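Local coordinates for undecaprenyl pyrophosphate synthase (Helicobacter pylori, PDB 2DTN), which catalyses the condensation of isopentenyl diphosphate units with farnesyl diphosphate to make undecaprenyl diphosphate, and depends on magnesium, at the diphosphate site. Sequence-based numbering; all coordinates share one arbitrary frame.

The diphosphate site. Residues 24-28, 37, 41. With DPO (diphosphate), chain B.
The diphosphate-binding loop of this cis-prenyltransferase runs through Asp24, Gly25, Asn26, Gly27 and Arg28 into the start of helix 26-32. The bound ligand is pyrophosphate, which occupies the position expected for the diphosphate head of the allylic substrate. The P2 phosphate sits at the N-terminal end of the helix. There Gly27 N donates a hydrogen bond to DPO O7, an oxygen of P2, 2.9 Å away. Arg28 N supports the same O7 with a longer, weak bond that is fairly straight, 158° at the hydrogen. Asn26 N makes a weak bond to O3 of the P1 phosphate. Backbone N-H groups thus reach both phosphates, and the helix end would add favourable polarity.

Two arginines reach the ligand from different sides. Arg37 comes tip first from the start of helix 37-57, its chain bent at chi2 and chi3. Arg37 NH2 forms a salt bridge with DPO O5 on P2 at 3.0 Å. Arg37 NH2 also makes a weak hydrogen bond to the bridging oxygen DPO O4, 2.9 Å away. One face of this guanidinium is turned toward Gly27 N, near the rim. Arg28 bends at chi3 and runs alongside P2. Arg28 NH2 forms a salt bridge with DPO O6 at 3.2 Å, with weak hydrogen-bond geometry, and O7 lies at the guanidinium edge, in plane.

Asp24, the catalytic and magnesium-binding aspartate, has CG anti to the backbone N (chi1 -172°). This brings Asp24 OD1 within 2.7 Å of DPO O6 and 2.9 Å of DPO O2, one oxygen from each phosphate. Such acceptor-to-acceptor approaches would be repulsive unless a proton or a cation intervened; the family's magnesium could serve there. Arg28 NH2 also pairs with Asp24 OD1, which may ease the charge. His41, further out, directs its ring carbon CE1 toward O1 of P1. Gly25 N donates a 2.7 Å hydrogen bond to Asp24 OD1 from 48° above the carboxylate plane.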
loop_
_atom_site.group_PDB
_atom_site.type_symbol
_atom_site.label_atom_id
_atom_site.label_comp_id
_atom_site.label_asym_id
_atom_site.label_seq_id
_atom_site.Cartn_x
_atom_site.Cartn_y
_atom_site.Cartn_z
ATOM N N ASP A 24 8.950 -13.943 -4.743
ATOM C CA ASP A 24 7.834 -14.782 -5.137
ATOM C C ASP A 24 8.196 -15.539 -6.419
ATOM O O ASP A 24 9.080 -15.125 -7.163
ATOM C CB ASP A 24 6.629 -13.867 -5.358
ATOM C CG ASP A 24 5.336 -14.623 -5.580
ATOM O OD1 ASP A 24 5.299 -15.842 -5.325
ATOM O OD2 ASP A 24 4.344 -13.986 -6.001
ATOM N N GLY A 25 7.525 -16.659 -6.664
ATOM C CA GLY A 25 7.790 -17.426 -7.867
ATOM C C GLY A 25 8.674 -18.647 -7.703
ATOM O O GLY A 25 9.008 -19.296 -8.690
ATOM N N ASN A 26 9.060 -18.971 -6.477
ATOM C CA ASN A 26 9.919 -20.129 -6.240
ATOM C C ASN A 26 9.224 -21.439 -6.604
ATOM O O ASN A 26 9.861 -22.377 -7.072
ATOM C CB ASN A 26 10.363 -20.158 -4.774
ATOM C CG ASN A 26 11.163 -18.930 -4.385
ATOM O OD1 ASN A 26 12.306 -18.763 -4.808
ATOM N ND2 ASN A 26 10.556 -18.051 -3.589
ATOM N N GLY A 27 7.914 -21.495 -6.396
ATOM C CA GLY A 27 7.158 -22.691 -6.716
ATOM C C GLY A 27 6.901 -22.873 -8.203
ATOM O O GLY A 27 7.024 -23.985 -8.718
ATOM N N ARG A 28 6.524 -21.804 -8.901
ATOM C CA ARG A 28 6.279 -21.918 -10.336
ATOM C C ARG A 28 7.581 -22.288 -11.039
ATOM O O ARG A 28 7.593 -23.072 -11.993
ATOM C CB ARG A 28 5.733 -20.608 -10.904
ATOM C CG ARG A 28 4.224 -20.473 -10.780
ATOM C CD ARG A 28 3.789 -19.028 -10.924
ATOM N NE ARG A 28 4.234 -18.256 -9.771
ATOM C CZ ARG A 28 4.232 -16.931 -9.703
ATOM N NH1 ARG A 28 3.804 -16.211 -10.733
ATOM N NH2 ARG A 28 4.661 -16.325 -8.602
ATOM N N ARG A 37 9.051 -28.125 -4.889
ATOM C CA ARG A 37 9.228 -26.788 -4.332
ATOM C C ARG A 37 10.565 -26.607 -3.615
ATOM O O ARG A 37 11.202 -25.560 -3.734
ATOM C CB ARG A 37 8.085 -26.459 -3.364
ATOM C CG ARG A 37 6.693 -26.604 -3.960
ATOM C CD ARG A 37 5.749 -25.532 -3.420
ATOM N NE ARG A 37 5.153 -24.759 -4.510
ATOM C CZ ARG A 37 4.539 -23.587 -4.362
ATOM N NH1 ARG A 37 4.430 -23.037 -3.159
ATOM N NH2 ARG A 37 4.041 -22.958 -5.422
ATOM N N HIS A 41 13.005 -23.198 -3.647
ATOM C CA HIS A 41 13.349 -22.419 -2.464
ATOM C C HIS A 41 14.864 -22.477 -2.245
ATOM O O HIS A 41 15.491 -21.470 -1.895
ATOM C CB HIS A 41 12.592 -22.954 -1.241
ATOM C CG HIS A 41 11.100 -22.809 -1.346
ATOM N ND1 HIS A 41 10.468 -21.583 -1.406
ATOM C CD2 HIS A 41 10.116 -23.737 -1.439
ATOM C CE1 HIS A 41 9.165 -21.762 -1.537
ATOM N NE2 HIS A 41 8.924 -23.061 -1.559
HETATM P P1 DPO B . 5.542 -19.264 -3.586
HETATM O O1 DPO B . 5.599 -20.010 -2.160
HETATM O O2 DPO B . 4.754 -17.874 -3.401
HETATM O O3 DPO B . 6.932 -19.005 -4.050
HETATM O O4 DPO B . 4.729 -20.214 -4.625
HETATM P P2 DPO B . 4.638 -19.530 -6.096
HETATM O O5 DPO B . 3.798 -20.508 -7.055
HETATM O O6 DPO B . 3.899 -18.101 -6.014
HETATM O O7 DPO B . 5.989 -19.375 -6.660
#